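Local coordinates for uncharacterized protein lp_2664 (Lactobacillus plantarum WCFS1, PDB 2PJQ) that is of unknown function but, with its HD domain, probably acts as a metal-dependent phosphohydrolase, at residues Arg44-Lys47 against Asn52-Leu55; Val83-Gln88 against Ala97-Ile102; Ala139-Tyr144 against Asn177-Lys182. All coordinates share one frame; numbering follows the deposited sequence.

How the contacts relate
From the N terminus, helix 32-49 turns back into helix 53-62, and contact 1 closes this short connection. Contact 2 follows and closes the turn between helix 74-87 and helix 92-102. Contact 3 comes last and spans a longer excursion, from helix 134-148 to helix 175-183. The three loops lie in series, and none nests in or crosses another. Contacts 1 and 2 both belong to the HD domain and touch through Leu55 and Ile101, their centres about 17 Å apart. Contact 3 lies across the centre of the chain, its centre about 28 Å from that of contact 1 and about 29 Å from that of contact 2.

Contact 1 of 3, residues Arg44-Lys47 against Asn52-Leu55; sequences RLAK and NLNL
Ala46 and Lys47 meet Leu53 across the tight turn of the HD domain where helix 32-49 gives way to helix 53-62. Asn52 is the N-cap residue of the second helix. The nearest CA atoms belong to Ala46 and Leu53, 6.2 Å apart. Leu53 carries its side of the contact with both methyl branches. Its CD1 does double duty. Leu53 CD1 lies 3.9 Å from Ala46 CB and equally 3.9 Å from Lys47 CE. Leu53 CD2 is 4.0 Å from the same Lys47 CE. CG of Leu53 stands anti to its backbone N (chi1 -156°), which swings the two methyls back to the first helix. Lys47 starts beside its own backbone N (chi1 -57°) and is extended beyond CG. Its aliphatic chain crosses the leucine at a slant, and the touching carbon is the one next to NZ. No hydrogen bond joins the segments; the contact is apolar. The partly exposed Leu53 thus touches the buried Ala46 on one hand and the exposed Lys47 on the other. Around the turn, Asn52 N bonds to Glu120 OE1 and Asn52 O accepts from Thr56 OG1. Helix 119-130 packs on Leu45 and Leu55, and helix 193-198 touches Arg44 and Leu45.

Contact 2 of 3, residues Val83-Gln88 against Ala97-Ile102; sequences VQLNAQ and AIFAII
Leu85 of helix 74-87 meets Ile98 and Phe99 of helix 92-102, and these three residues make up the whole contact. Leu85 has the largest share of buried surface. Its two methyls divide the work. Leu85 CD2 reaches Ile98 CD1 at 3.7 Å. Leu85 CD1 lies 4.3 Å from Phe99 CE2. Ile98 comes next. Its CB is directed at the other segment, and its CD1 meets the leucine methyl tip to tip. The ethyl branch is extended, with CG1 beside the backbone N (chi1 -63°) and CD1 carried on outward (chi2 178°). This length matters, because the backbones are well apart: the nearest CA atoms, those of Leu85 and Ile98, are 10.0 Å from each other. Phe99 adds less. Its CB does not head straight for Leu85, but the ring end comes nearer, and the leucine methyl approaches it obliquely. The same ring meets that of His78 with the planes at about 20°, and it also packs on Leu81 and Ile82. Ile98 also touches Ile7 and Leu62 of helix 53-62. Leu85 touches Val90 in the turn between the two helices. No hydrogen bond or salt bridge joins the segments. The helices are therefore joined here by apolar packing of side-chain ends, consistent with the burial of both Leu85 and Ile98.

Contact 3 of 3, residues Ala139-Tyr144 against Asn177-Lys182; sequences ARALYY and NHFYEK
Ala141 and Leu142 of helix 134-148 pack against Phe179 of helix 175-183. All direct contacts between the segments are apolar, and the phenyl ring is common to both. Leu142 places CD1 at the ring edge, near the ring plane. Leu142 CD1 is 4.1 Å from Phe179 CE1 and 4.2 Å from Phe179 CZ. The two side chains cross at about a right angle. Ala141 CB comes in obliquely to the ring and lies 4.2 Å from Phe179 CZ. CG of Phe179 sits anti to its carbonyl carbon (chi1 -68°), and this carries the far end of the ring to the alanine and leucine. The nearest CA atoms are those of Ala141 and His178, 8.1 Å apart. Ala141 also touches Leu183, further along helix 175-183.

This is helix-on-helix packing in an all-helical fold, as expected of an HD-domain protein. Thirty-two residues lie between the two segments, and the contact joins helix 134-148 to helix 175-183. Phe179 also packs on Met206 and Val210 of helix 204-219.

Backbone bonding keeps each segment helical. Tyr143 N donates to Ala139 O at 2.8 Å, and Lys182 N donates to His178 O at 2.7 Å. Residues 179-182 include a wider pi-type turn.

Packing between subunits adds a further partner. Leu142 touches both Phe179 and Ala139 of the second subunit, the former within its own chain. In return, Ala139 packs on Leu142 of the second subunit.

Contact 1 of 3, residues Arg44-Lys47 against Asn52-Leu55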
loop_
_atom_site.group_PDB
_atom_site.type_symbol
_atom_site.label_atom_id
_atom_site.label_comp_id
_atom_site.label_asym_id
_atom_site.label_seq_id
_atom_site.Cartn_x
_atom_site.Cartn_y
_atom_site.Cartn_z
ATOM N N ARG B 44 -3.710 2.434 -27.137
ATOM C CA ARG B 44 -2.550 2.987 -27.816
ATOM C C ARG B 44 -1.670 1.866 -28.375
ATOM O O ARG B 44 -1.298 1.876 -29.550
ATOM C CB ARG B 44 -1.708 3.859 -26.884
ATOM C CG ARG B 44 -0.504 4.406 -27.620
ATOM C CD ARG B 44 0.598 4.904 -26.730
ATOM N NE ARG B 44 1.808 5.059 -27.530
ATOM C CZ ARG B 44 3.001 5.402 -27.049
ATOM N NH1 ARG B 44 3.167 5.637 -25.754
ATOM N NH2 ARG B 44 4.038 5.500 -27.869
ATOM N N LEU B 45 -1.345 0.903 -27.517
ATOM C CA LEU B 45 -0.501 -0.231 -27.887
ATOM C C LEU B 45 -1.065 -1.039 -29.048
ATOM O O LEU B 45 -0.324 -1.438 -29.940
ATOM C CB LEU B 45 -0.302 -1.151 -26.672
ATOM C CG LEU B 45 1.066 -1.312 -25.985
ATOM C CD1 LEU B 45 1.820 0.015 -25.839
ATOM C CD2 LEU B 45 0.817 -1.942 -24.616
ATOM N N ALA B 46 -2.369 -1.287 -29.036
ATOM C CA ALA B 46 -2.977 -2.061 -30.108
ATOM C C ALA B 46 -2.718 -1.364 -31.442
ATOM O O ALA B 46 -2.259 -1.983 -32.410
ATOM C CB ALA B 46 -4.485 -2.225 -29.873
ATOM N N LYS B 47 -2.994 -0.065 -31.484
ATOM C CA LYS B 47 -2.795 0.690 -32.705
ATOM C C LYS B 47 -1.346 0.682 -33.178
ATOM O O LYS B 47 -1.070 0.415 -34.347
ATOM C CB LYS B 47 -3.331 2.090 -32.498
ATOM C CG LYS B 47 -4.806 1.999 -32.100
ATOM C CD LYS B 47 -5.548 3.320 -32.190
ATOM C CE LYS B 47 -7.004 3.133 -31.794
ATOM N NZ LYS B 47 -7.804 4.375 -32.013
ATOM N N ASN B 52 -6.100 -6.149 -33.614
ATOM C CA ASN B 52 -7.536 -5.997 -33.685
ATOM C C ASN B 52 -7.922 -5.234 -32.416
ATOM O O ASN B 52 -7.672 -5.693 -31.304
ATOM C CB ASN B 52 -8.229 -7.349 -33.689
ATOM C CG ASN B 52 -9.728 -7.211 -33.557
ATOM O OD1 ASN B 52 -10.396 -6.706 -34.462
ATOM N ND2 ASN B 52 -10.265 -7.626 -32.421
ATOM N N LEU B 53 -8.535 -4.071 -32.589
ATOM C CA LEU B 53 -8.923 -3.241 -31.461
ATOM C C LEU B 53 -9.951 -3.852 -30.524
ATOM O O LEU B 53 -9.633 -4.155 -29.375
ATOM C CB LEU B 53 -9.450 -1.905 -31.966
ATOM C CG LEU B 53 -9.376 -0.745 -30.985
ATOM C CD1 LEU B 53 -7.912 -0.456 -30.665
ATOM C CD2 LEU B 53 -10.049 0.473 -31.594
ATOM N N ASN B 54 -11.178 -4.030 -31.016
ATOM C CA ASN B 54 -12.276 -4.588 -30.216
ATOM C C ASN B 54 -12.050 -5.898 -29.469
ATOM O O ASN B 54 -12.648 -6.108 -28.424
ATOM C CB ASN B 54 -13.527 -4.730 -31.076
ATOM C CG ASN B 54 -14.054 -3.397 -31.536
ATOM O OD1 ASN B 54 -13.355 -2.380 -31.447
ATOM N ND2 ASN B 54 -15.283 -3.386 -32.047
ATOM N N LEU B 55 -11.224 -6.792 -29.992
ATOM C CA LEU B 55 -10.981 -8.039 -29.285
ATOM C C LEU B 55 -10.098 -7.664 -28.106
ATOM O O LEU B 55 -10.328 -8.106 -26.975
ATOM C CB LEU B 55 -10.225 -9.032 -30.170
ATOM C CG LEU B 55 -10.156 -10.527 -29.823
ATOM C CD1 LEU B 55 -8.955 -11.136 -30.530
ATOM C CD2 LEU B 55 -10.038 -10.753 -28.334
#

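Contact 2 of 3, residues Val83-Gln88 against Ala97-Ile102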
loop_
_atom_site.group_PDB
_atom_site.type_symbol
_atom_site.label_atom_id
_atom_site.label_comp_id
_atom_site.label_asym_id
_atom_site.label_seq_id
_atom_site.Cartn_x
_atom_site.Cartn_y
_atom_site.Cartn_z
ATOM N N VAL B 83 -22.674 -15.916 -19.385
ATOM C CA VAL B 83 -24.061 -15.489 -19.357
ATOM C C VAL B 83 -24.113 -14.105 -19.984
ATOM O O VAL B 83 -25.030 -13.798 -20.737
ATOM C CB VAL B 83 -24.611 -15.468 -17.890
ATOM C CG1 VAL B 83 -25.995 -14.841 -17.827
ATOM C CG2 VAL B 83 -24.689 -16.902 -17.361
ATOM N N GLN B 84 -23.108 -13.281 -19.709
ATOM C CA GLN B 84 -23.065 -11.933 -20.276
ATOM C C GLN B 84 -22.703 -11.941 -21.771
ATOM O O GLN B 84 -23.394 -11.350 -22.602
ATOM C CB GLN B 84 -22.061 -11.059 -19.517
ATOM C CG GLN B 84 -21.934 -9.645 -20.091
ATOM C CD GLN B 84 -23.293 -8.960 -20.243
ATOM O OE1 GLN B 84 -24.189 -9.174 -19.425
ATOM N NE2 GLN B 84 -23.445 -8.130 -21.283
ATOM N N LEU B 85 -21.604 -12.591 -22.111
ATOM C CA LEU B 85 -21.216 -12.648 -23.502
ATOM C C LEU B 85 -22.337 -13.285 -24.299
ATOM O O LEU B 85 -22.620 -12.852 -25.421
ATOM C CB LEU B 85 -19.938 -13.450 -23.660
ATOM C CG LEU B 85 -18.668 -12.750 -23.183
ATOM C CD1 LEU B 85 -17.628 -13.823 -22.858
ATOM C CD2 LEU B 85 -18.165 -11.762 -24.248
ATOM N N ASN B 86 -22.986 -14.307 -23.741
ATOM C CA ASN B 86 -24.095 -14.921 -24.473
ATOM C C ASN B 86 -25.226 -13.918 -24.635
ATOM O O ASN B 86 -25.730 -13.732 -25.735
ATOM C CB ASN B 86 -24.615 -16.179 -23.786
ATOM C CG ASN B 86 -23.957 -17.433 -24.313
ATOM O OD1 ASN B 86 -23.854 -17.627 -25.519
ATOM N ND2 ASN B 86 -23.512 -18.295 -23.412
ATOM N N ALA B 87 -25.607 -13.255 -23.548
ATOM C CA ALA B 87 -26.671 -12.266 -23.622
ATOM C C ALA B 87 -26.346 -11.169 -24.640
ATOM O O ALA B 87 -27.239 -10.424 -25.031
ATOM C CB ALA B 87 -26.897 -11.660 -22.273
ATOM N N GLN B 88 -25.081 -11.073 -25.069
ATOM C CA GLN B 88 -24.664 -10.056 -26.041
ATOM C C GLN B 88 -24.392 -10.627 -27.442
ATOM O O GLN B 88 -23.792 -9.960 -28.293
ATOM C CB GLN B 88 -23.406 -9.315 -25.555
ATOM C CG GLN B 88 -23.586 -8.480 -24.299
ATOM C CD GLN B 88 -24.730 -7.477 -24.415
ATOM O OE1 GLN B 88 -25.185 -7.159 -25.513
ATOM N NE2 GLN B 88 -25.184 -6.961 -23.274
ATOM N N ALA B 97 -11.739 -16.681 -28.427
ATOM C CA ALA B 97 -10.594 -15.778 -28.487
ATOM C C ALA B 97 -10.413 -14.886 -27.255
ATOM O O ALA B 97 -9.313 -14.381 -27.007
ATOM C CB ALA B 97 -10.661 -14.913 -29.753
ATOM N N ILE B 98 -11.488 -14.704 -26.492
ATOM C CA ILE B 98 -11.465 -13.885 -25.291
ATOM C C ILE B 98 -10.855 -14.644 -24.116
ATOM O O ILE B 98 -10.089 -14.090 -23.339
ATOM C CB ILE B 98 -12.891 -13.435 -24.937
ATOM C CG1 ILE B 98 -13.426 -12.564 -26.073
ATOM C CG2 ILE B 98 -12.911 -12.686 -23.597
ATOM C CD1 ILE B 98 -14.849 -12.077 -25.897
ATOM N N PHE B 99 -11.196 -15.917 -23.972
ATOM C CA PHE B 99 -10.628 -16.682 -22.874
ATOM C C PHE B 99 -9.215 -17.059 -23.211
ATOM O O PHE B 99 -8.367 -17.184 -22.321
ATOM C CB PHE B 99 -11.457 -17.912 -22.590
ATOM C CG PHE B 99 -12.750 -17.605 -21.885
ATOM C CD1 PHE B 99 -12.772 -17.403 -20.513
ATOM C CD2 PHE B 99 -13.944 -17.506 -22.595
ATOM C CE1 PHE B 99 -13.961 -17.109 -19.859
ATOM C CE2 PHE B 99 -15.134 -17.213 -21.951
ATOM C CZ PHE B 99 -15.142 -17.015 -20.574
ATOM N N ALA B 100 -8.966 -17.195 -24.510
ATOM C CA ALA B 100 -7.656 -17.530 -25.025
ATOM C C ALA B 100 -6.660 -16.563 -24.420
ATOM O O ALA B 100 -5.561 -16.943 -24.036
ATOM C CB ALA B 100 -7.648 -17.391 -26.518
ATOM N N ILE B 101 -7.061 -15.302 -24.331
ATOM C CA ILE B 101 -6.206 -14.272 -23.768
ATOM C C ILE B 101 -6.227 -14.338 -22.239
ATOM O O ILE B 101 -5.396 -14.975 -21.607
ATOM C CB ILE B 101 -6.673 -12.870 -24.218
ATOM C CG1 ILE B 101 -6.455 -12.713 -25.723
ATOM C CG2 ILE B 101 -5.916 -11.789 -23.442
ATOM C CD1 ILE B 101 -7.041 -11.451 -26.305
ATOM N N ILE B 102 -7.197 -13.658 -21.662
ATOM C CA ILE B 102 -7.371 -13.609 -20.230
ATOM C C ILE B 102 -6.771 -14.784 -19.480
ATOM O O ILE B 102 -5.874 -14.609 -18.658
ATOM C CB ILE B 102 -8.845 -13.534 -19.908
ATOM C CG1 ILE B 102 -9.472 -12.407 -20.719
ATOM C CG2 ILE B 102 -9.041 -13.310 -18.438
ATOM C CD1 ILE B 102 -10.957 -12.442 -20.660
#

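Contact 3 of 3, residues Ala139-Tyr144 against Asn177-Lys182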
loop_
_atom_site.group_PDB
_atom_site.type_symbol
_atom_site.label_atom_id
_atom_site.label_comp_id
_atom_site.label_asym_id
_atom_site.label_seq_id
_atom_site.Cartn_x
_atom_site.Cartn_y
_atom_site.Cartn_z
ATOM N N ALA B 139 2.282 1.637 -5.489
ATOM C CA ALA B 139 1.041 1.923 -4.783
ATOM C C ALA B 139 0.112 0.727 -4.765
ATOM O O ALA B 139 -0.237 0.225 -3.688
ATOM C CB ALA B 139 0.344 3.103 -5.417
ATOM N N ARG B 140 -0.280 0.274 -5.953
ATOM C CA ARG B 140 -1.190 -0.856 -6.084
ATOM C C ARG B 140 -0.687 -2.129 -5.427
ATOM O O ARG B 140 -1.457 -2.885 -4.837
ATOM C CB ARG B 140 -1.465 -1.154 -7.545
ATOM C CG ARG B 140 -2.234 -0.094 -8.273
ATOM C CD ARG B 140 -2.439 -0.610 -9.656
ATOM N NE ARG B 140 -3.133 -1.877 -9.540
ATOM C CZ ARG B 140 -3.020 -2.882 -10.391
ATOM N NH1 ARG B 140 -2.222 -2.776 -11.448
ATOM N NH2 ARG B 140 -3.708 -3.998 -10.164
ATOM N N ALA B 141 0.608 -2.376 -5.560
ATOM C CA ALA B 141 1.229 -3.542 -4.970
ATOM C C ALA B 141 0.931 -3.547 -3.476
ATOM O O ALA B 141 0.201 -4.399 -2.989
ATOM C CB ALA B 141 2.723 -3.505 -5.202
ATOM N N LEU B 142 1.478 -2.595 -2.741
ATOM C CA LEU B 142 1.232 -2.568 -1.309
ATOM C C LEU B 142 -0.226 -2.340 -0.920
ATOM O O LEU B 142 -0.679 -2.790 0.137
ATOM C CB LEU B 142 2.131 -1.521 -0.627
ATOM C CG LEU B 142 3.522 -2.113 -0.404
ATOM C CD1 LEU B 142 4.394 -1.910 -1.651
ATOM C CD2 LEU B 142 4.124 -1.480 0.812
ATOM N N TYR B 143 -0.962 -1.630 -1.765
ATOM C CA TYR B 143 -2.366 -1.357 -1.480
ATOM C C TYR B 143 -3.129 -2.671 -1.448
ATOM O O TYR B 143 -4.163 -2.794 -0.792
ATOM C CB TYR B 143 -2.928 -0.431 -2.541
ATOM C CG TYR B 143 -4.382 -0.141 -2.385
ATOM C CD1 TYR B 143 -5.349 -1.030 -2.863
ATOM C CD2 TYR B 143 -4.810 1.037 -1.779
ATOM C CE1 TYR B 143 -6.715 -0.744 -2.749
ATOM C CE2 TYR B 143 -6.170 1.333 -1.660
ATOM C CZ TYR B 143 -7.111 0.442 -2.149
ATOM O OH TYR B 143 -8.441 0.757 -2.065
ATOM N N TYR B 144 -2.607 -3.658 -2.164
ATOM C CA TYR B 144 -3.208 -4.977 -2.206
ATOM C C TYR B 144 -2.875 -5.739 -0.919
ATOM O O TYR B 144 -3.717 -6.452 -0.360
ATOM C CB TYR B 144 -2.676 -5.744 -3.406
ATOM C CG TYR B 144 -3.178 -7.166 -3.474
ATOM C CD1 TYR B 144 -4.503 -7.445 -3.793
ATOM C CD2 TYR B 144 -2.333 -8.229 -3.188
ATOM C CE1 TYR B 144 -4.958 -8.746 -3.822
ATOM C CE2 TYR B 144 -2.778 -9.517 -3.214
ATOM C CZ TYR B 144 -4.081 -9.778 -3.528
ATOM O OH TYR B 144 -4.514 -11.081 -3.542
ATOM N N ASN B 177 9.067 -8.936 -1.447
ATOM C CA ASN B 177 9.450 -10.070 -2.280
ATOM C C ASN B 177 8.746 -10.092 -3.642
ATOM O O ASN B 177 9.242 -10.685 -4.609
ATOM C CB ASN B 177 9.183 -11.392 -1.551
ATOM C CG ASN B 177 10.123 -11.630 -0.372
ATOM O OD1 ASN B 177 11.212 -11.050 -0.279
ATOM N ND2 ASN B 177 9.709 -12.510 0.528
ATOM N N HIS B 178 7.591 -9.439 -3.721
ATOM C CA HIS B 178 6.837 -9.401 -4.962
ATOM C C HIS B 178 7.583 -8.653 -6.058
ATOM O O HIS B 178 7.490 -9.015 -7.226
ATOM C CB HIS B 178 5.459 -8.775 -4.735
ATOM C CG HIS B 178 4.468 -9.135 -5.794
ATOM N ND1 HIS B 178 4.366 -10.413 -6.306
ATOM C CD2 HIS B 178 3.555 -8.390 -6.459
ATOM C CE1 HIS B 178 3.437 -10.437 -7.243
ATOM N NE2 HIS B 178 2.929 -9.222 -7.357
ATOM N N PHE B 179 8.319 -7.607 -5.691
ATOM C CA PHE B 179 9.079 -6.866 -6.691
ATOM C C PHE B 179 10.144 -7.813 -7.216
ATOM O O PHE B 179 10.261 -8.019 -8.416
ATOM C CB PHE B 179 9.732 -5.613 -6.094
ATOM C CG PHE B 179 8.752 -4.560 -5.683
ATOM C CD1 PHE B 179 8.025 -4.689 -4.512
ATOM C CD2 PHE B 179 8.508 -3.470 -6.490
ATOM C CE1 PHE B 179 7.064 -3.741 -4.151
ATOM C CE2 PHE B 179 7.545 -2.518 -6.136
ATOM C CZ PHE B 179 6.826 -2.661 -4.966
ATOM N N TYR B 180 10.900 -8.412 -6.304
ATOM C CA TYR B 180 11.948 -9.344 -6.687
ATOM C C TYR B 180 11.383 -10.514 -7.465
ATOM O O TYR B 180 11.885 -10.852 -8.535
ATOM C CB TYR B 180 12.681 -9.869 -5.448
ATOM C CG TYR B 180 13.650 -8.878 -4.842
ATOM C CD1 TYR B 180 14.713 -8.375 -5.589
ATOM C CD2 TYR B 180 13.477 -8.407 -3.532
ATOM C CE1 TYR B 180 15.578 -7.420 -5.057
ATOM C CE2 TYR B 180 14.340 -7.451 -2.989
ATOM C CZ TYR B 180 15.381 -6.960 -3.761
ATOM O OH TYR B 180 16.193 -5.966 -3.269
ATOM N N GLU B 181 10.332 -11.118 -6.918
ATOM C CA GLU B 181 9.676 -12.282 -7.514
ATOM C C GLU B 181 8.912 -12.051 -8.814
ATOM O O GLU B 181 8.773 -12.971 -9.629
ATOM C CB GLU B 181 8.709 -12.899 -6.499
ATOM C CG GLU B 181 9.391 -13.518 -5.307
ATOM C CD GLU B 181 8.418 -13.998 -4.257
ATOM O OE1 GLU B 181 7.355 -14.549 -4.619
ATOM O OE2 GLU B 181 8.727 -13.841 -3.060
ATOM N N LYS B 182 8.406 -10.831 -9.003
ATOM C CA LYS B 182 7.613 -10.525 -10.183
ATOM C C LYS B 182 7.872 -9.168 -10.817
ATOM O O LYS B 182 8.623 -9.072 -11.778
ATOM C CB LYS B 182 6.120 -10.672 -9.846
ATOM C CG LYS B 182 5.175 -10.395 -11.021
ATOM C CD LYS B 182 3.822 -11.073 -10.865
ATOM C CE LYS B 182 2.851 -10.614 -11.935
ATOM N NZ LYS B 182 2.072 -9.402 -11.509
#